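Side-chain contacts in rhino (Drosophila melanogaster, PDB 5XYV), which probably helps specify germline piRNA clusters, pairing with a second copy of itself through its chromoshadow domain and binding the protein Deadlock: residues 45-48 against 49-53; 54-57 against 58-62. All blocks are in the same frame, centred on the assembly; numbering follows the deposited sequence.

Interaction 1 (45-48 against 49-53); sequences NDIK and EAYPL
Tyr51 folds back over Ile47 in a single turn, closed by a hydrogen bond of 2.9 Å from Tyr51 N to Ile47 O with an N-H...O angle of 154°. Along the tyrosine, CB comes first and sits 3.7 Å from the same Ile47 O, so the carbonyl meets both the amide N and the CB of Tyr51. CG is turned beside the backbone N (chi1 -55°), which carries CD2 over to the isoleucine: Ile47 CG2 lies 3.9 Å from Tyr51 CD2 and approaches the ring obliquely, the two side chains crossing at about a right angle. The ring ends in OH, which is hydrogen-bonded to the backbone N of Leu14, at the start of strand 14-23. In the chromoshadow fold this segment joins the last strand of the three-stranded antiparallel sheet to the C-terminal helix, and Tyr51 holds the N-cap position of helix 52-61. One residue further on, Pro52 has no amide hydrogen to give, and Lys48 O instead faces its ring, 3.4 Å from Pro52 CD. A water bridges the turn, donating to Asn45 O at 3.1 Å and accepting from Glu49 N at 2.6 Å. The ammonium group of Lys48 forms a salt bridge with Glu60 of the second subunit.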
loop_
_atom_site.group_PDB
_atom_site.type_symbol
_atom_site.label_atom_id
_atom_site.label_comp_id
_atom_site.label_asym_id
_atom_site.label_seq_id
_atom_site.Cartn_x
_atom_site.Cartn_y
_atom_site.Cartn_z
ATOM N N ASN B 45 6.269 10.890 2.485
ATOM C CA ASN B 45 5.997 11.778 3.611
ATOM C C ASN B 45 5.559 13.166 3.162
ATOM O O ASN B 45 4.900 13.880 3.909
ATOM C CB ASN B 45 7.222 11.896 4.524
ATOM C CG ASN B 45 7.487 10.625 5.322
ATOM O OD1 ASN B 45 6.593 9.812 5.535
ATOM N ND2 ASN B 45 8.726 10.457 5.765
ATOM N N ASP B 46 5.939 13.554 1.950
ATOM C CA ASP B 46 5.620 14.894 1.466
ATOM C C ASP B 46 4.166 15.038 0.993
ATOM O O ASP B 46 3.679 16.143 0.811
ATOM C CB ASP B 46 6.569 15.289 0.325
ATOM C CG ASP B 46 8.000 15.525 0.794
ATOM O OD1 ASP B 46 8.214 15.808 2.000
ATOM O OD2 ASP B 46 8.913 15.441 -0.062
ATOM N N ILE B 47 3.485 13.920 0.788
ATOM C CA ILE B 47 2.116 13.939 0.269
ATOM C C ILE B 47 1.088 13.205 1.133
ATOM O O ILE B 47 -0.095 13.288 0.855
ATOM C CB ILE B 47 2.053 13.351 -1.166
ATOM C CG1 ILE B 47 2.849 12.054 -1.240
ATOM C CG2 ILE B 47 2.454 14.384 -2.216
ATOM C CD1 ILE B 47 2.719 11.333 -2.596
ATOM N N LYS B 48 1.550 12.482 2.148
ATOM C CA LYS B 48 0.686 11.762 3.091
ATOM C C LYS B 48 -0.533 12.542 3.550
ATOM O O LYS B 48 -1.661 12.051 3.468
ATOM C CB LYS B 48 1.475 11.366 4.336
ATOM C CG LYS B 48 1.950 9.970 4.329
ATOM C CD LYS B 48 2.836 9.736 5.514
ATOM C CE LYS B 48 3.704 8.565 5.203
ATOM N NZ LYS B 48 3.858 7.648 6.364
ATOM N N GLU B 49 -0.291 13.746 4.052
ATOM C CA GLU B 49 -1.311 14.499 4.764
ATOM C C GLU B 49 -2.162 15.360 3.847
ATOM O O GLU B 49 -3.289 15.719 4.188
ATOM C CB GLU B 49 -0.640 15.361 5.836
ATOM C CG GLU B 49 0.247 14.549 6.788
ATOM C CD GLU B 49 0.583 15.303 8.060
ATOM O OE1 GLU B 49 1.275 16.343 7.993
ATOM O OE2 GLU B 49 0.115 14.866 9.130
ATOM N N ALA B 50 -1.617 15.695 2.686
ATOM C CA ALA B 50 -2.358 16.465 1.692
ATOM C C ALA B 50 -3.242 15.578 0.848
ATOM O O ALA B 50 -4.346 15.982 0.465
ATOM C CB ALA B 50 -1.378 17.254 0.779
ATOM N N TYR B 51 -2.768 14.367 0.542
ATOM C CA TYR B 51 -3.516 13.498 -0.382
ATOM C C TYR B 51 -3.757 12.069 0.086
ATOM O O TYR B 51 -3.552 11.146 -0.694
ATOM C CB TYR B 51 -2.788 13.442 -1.736
ATOM C CG TYR B 51 -2.533 14.798 -2.336
ATOM C CD1 TYR B 51 -3.537 15.470 -3.019
ATOM C CD2 TYR B 51 -1.287 15.408 -2.223
ATOM C CE1 TYR B 51 -3.315 16.719 -3.558
ATOM C CE2 TYR B 51 -1.056 16.647 -2.761
ATOM C CZ TYR B 51 -2.075 17.297 -3.431
ATOM O OH TYR B 51 -1.845 18.535 -3.984
ATOM N N PRO B 52 -4.215 11.880 1.334
ATOM C CA PRO B 52 -4.225 10.502 1.840
ATOM C C PRO B 52 -5.104 9.546 1.038
ATOM O O PRO B 52 -4.658 8.432 0.769
ATOM C CB PRO B 52 -4.743 10.650 3.288
ATOM C CG PRO B 52 -5.421 11.981 3.324
ATOM C CD PRO B 52 -4.766 12.842 2.307
ATOM N N LEU B 53 -6.296 9.963 0.636
ATOM C CA LEU B 53 -7.192 9.035 -0.054
ATOM C C LEU B 53 -6.735 8.712 -1.466
ATOM O O LEU B 53 -7.017 7.627 -1.977
ATOM C CB LEU B 53 -8.625 9.570 -0.094
ATOM C CG LEU B 53 -9.401 9.631 1.221
ATOM C CD1 LEU B 53 -10.735 10.303 0.983
ATOM C CD2 LEU B 53 -9.609 8.220 1.754
HETATM O O HOH W 1 1.988 14.923 3.637
#

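Interaction 2 (54-57 against 58-62)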
loop_
_atom_site.group_PDB
_atom_site.type_symbol
_atom_site.label_atom_id
_atom_site.label_comp_id
_atom_site.label_asym_id
_atom_site.label_seq_id
_atom_site.Cartn_x
_atom_site.Cartn_y
_atom_site.Cartn_z
ATOM N N GLN B 54 -6.039 9.643 -2.107
ATOM C CA GLN B 54 -5.510 9.352 -3.433
ATOM C C GLN B 54 -4.371 8.338 -3.347
ATOM O O GLN B 54 -4.242 7.469 -4.202
ATOM C CB GLN B 54 -5.051 10.634 -4.126
ATOM C CG GLN B 54 -6.187 11.380 -4.783
ATOM C CD GLN B 54 -5.746 12.652 -5.454
ATOM O OE1 GLN B 54 -5.109 12.621 -6.507
ATOM N NE2 GLN B 54 -6.121 13.785 -4.876
ATOM N N ILE B 55 -3.558 8.451 -2.305
ATOM C CA ILE B 55 -2.459 7.525 -2.078
ATOM C C ILE B 55 -2.980 6.129 -1.722
ATOM O O ILE B 55 -2.467 5.132 -2.218
ATOM C CB ILE B 55 -1.521 8.036 -0.948
ATOM C CG1 ILE B 55 -0.886 9.363 -1.367
ATOM C CG2 ILE B 55 -0.439 7.003 -0.612
ATOM C CD1 ILE B 55 -0.127 10.068 -0.277
ATOM N N ILE B 56 -3.999 6.073 -0.860
ATOM C CA ILE B 56 -4.634 4.821 -0.489
ATOM C C ILE B 56 -5.287 4.167 -1.709
ATOM O O ILE B 56 -5.202 2.945 -1.889
ATOM C CB ILE B 56 -5.677 5.042 0.626
ATOM C CG1 ILE B 56 -4.977 5.374 1.940
ATOM C CG2 ILE B 56 -6.565 3.829 0.809
ATOM C CD1 ILE B 56 -5.919 5.835 3.025
ATOM N N LYS B 57 -5.902 4.973 -2.570
ATOM C CA LYS B 57 -6.540 4.411 -3.756
ATOM C C LYS B 57 -5.507 3.861 -4.727
ATOM O O LYS B 57 -5.762 2.874 -5.403
ATOM C CB LYS B 57 -7.436 5.444 -4.452
ATOM C CG LYS B 57 -8.766 4.840 -4.918
ATOM C CD LYS B 57 -9.539 5.735 -5.893
ATOM C CE LYS B 57 -9.677 7.168 -5.376
ATOM N NZ LYS B 57 -10.454 7.264 -4.099
ATOM N N TYR B 58 -4.344 4.500 -4.792
ATOM C CA TYR B 58 -3.251 3.986 -5.611
ATOM C C TYR B 58 -2.787 2.632 -5.106
ATOM O O TYR B 58 -2.553 1.731 -5.896
ATOM C CB TYR B 58 -2.062 4.956 -5.645
ATOM C CG TYR B 58 -0.826 4.317 -6.253
ATOM C CD1 TYR B 58 -0.690 4.197 -7.625
ATOM C CD2 TYR B 58 0.194 3.819 -5.450
ATOM C CE1 TYR B 58 0.422 3.594 -8.187
ATOM C CE2 TYR B 58 1.302 3.214 -5.996
ATOM C CZ TYR B 58 1.417 3.111 -7.368
ATOM O OH TYR B 58 2.531 2.520 -7.919
ATOM N N PHE B 59 -2.620 2.504 -3.797
ATOM C CA PHE B 59 -2.231 1.216 -3.229
ATOM C C PHE B 59 -3.301 0.138 -3.483
ATOM O O PHE B 59 -2.969 -1.010 -3.745
ATOM C CB PHE B 59 -1.947 1.339 -1.733
ATOM C CG PHE B 59 -0.613 1.935 -1.427
ATOM C CD1 PHE B 59 0.551 1.344 -1.916
ATOM C CD2 PHE B 59 -0.509 3.074 -0.636
ATOM C CE1 PHE B 59 1.802 1.891 -1.641
ATOM C CE2 PHE B 59 0.742 3.628 -0.340
ATOM C CZ PHE B 59 1.897 3.034 -0.847
ATOM N N GLU B 60 -4.575 0.522 -3.418
ATOM C CA GLU B 60 -5.674 -0.405 -3.695
ATOM C C GLU B 60 -5.610 -0.940 -5.125
ATOM O O GLU B 60 -6.013 -2.067 -5.376
ATOM C CB GLU B 60 -7.038 0.263 -3.458
ATOM C CG GLU B 60 -7.470 0.379 -2.009
ATOM C CD GLU B 60 -8.827 1.079 -1.862
ATOM O OE1 GLU B 60 -9.854 0.481 -2.267
ATOM O OE2 GLU B 60 -8.872 2.226 -1.349
ATOM N N SER B 61 -5.099 -0.133 -6.054
ATOM C CA SER B 61 -5.069 -0.504 -7.470
ATOM C C SER B 61 -3.983 -1.546 -7.747
ATOM O O SER B 61 -4.030 -2.255 -8.755
ATOM C CB SER B 61 -4.832 0.726 -8.355
ATOM O OG SER B 61 -3.502 1.212 -8.219
ATOM N N LEU B 62 -2.991 -1.617 -6.863
ATOM C CA LEU B 62 -1.893 -2.565 -7.032
ATOM C C LEU B 62 -2.356 -3.974 -6.688
ATOM O O LEU B 62 -3.344 -4.138 -5.972
ATOM C CB LEU B 62 -0.708 -2.156 -6.158
ATOM C CG LEU B 62 -0.118 -0.781 -6.473
ATOM C CD1 LEU B 62 1.035 -0.452 -5.534
ATOM C CD2 LEU B 62 0.333 -0.714 -7.923
#
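The backbone runs as regular alpha-helix, with Tyr58 N, Phe59 N and Glu60 N bonded to the carbonyls four residues earlier; Phe59 N to Ile55 O measures 3.1 Å at an N-H...O angle of 161°, whereas the last such bond, Ser61 N to Lys57 O, is weak. Ile55 and Phe59 lie side by side and point the same way. The touching branch of Ile55 is CG2, 3.6 Å from Phe59 CE2, while Phe59 CD2 comes to 3.3 Å from Ile55 O. One residue on, Ile56 CG2 approaches the carboxylate of Glu60, 3.5 Å from Glu60 OE2, the oxygen engaged by Lys48 of the second subunit. This is the C-terminal helix through which chromoshadow domains dimerise: Phe59 stacks on Phe59 of the second subunit, and Ile56 packs on its counterpart there. Tyr58 instead swings its CG beside its own carbonyl carbon (chi1 168°), directing the ring to Ile17 and Cys20 of strand 14-23 and Met29 of strand 26-33. Leu62 CG sits over the rim of one face of that ring, 4.2 Å above its plane, and both residues also pack on the Deadlock chain. Ser61 OG donates a hydrogen bond of 2.6 Å back to Tyr58 O, three residues earlier.

Interaction 1 spans the loop before helix 52-61 and its first two residues; interaction 2 covers its remaining turns and Leu62 just after, the two centres lying about 12 Å apart. They meet at the tip of one side chain: Ile55 CD1 is 3.4 Å from Ile47 O and 3.8 Å from Lys48 N, so the helix packs against the backbone of the turn that introduces it. Their charged ends are joined by way of the dimer, and reciprocally: in each direction a loop residue of one chain, Lys48, pairs with a helix residue of the other, Glu60. Both interactions border the second subunit; the packing on Deadlock belongs to 58-62, through Tyr58 and Leu62.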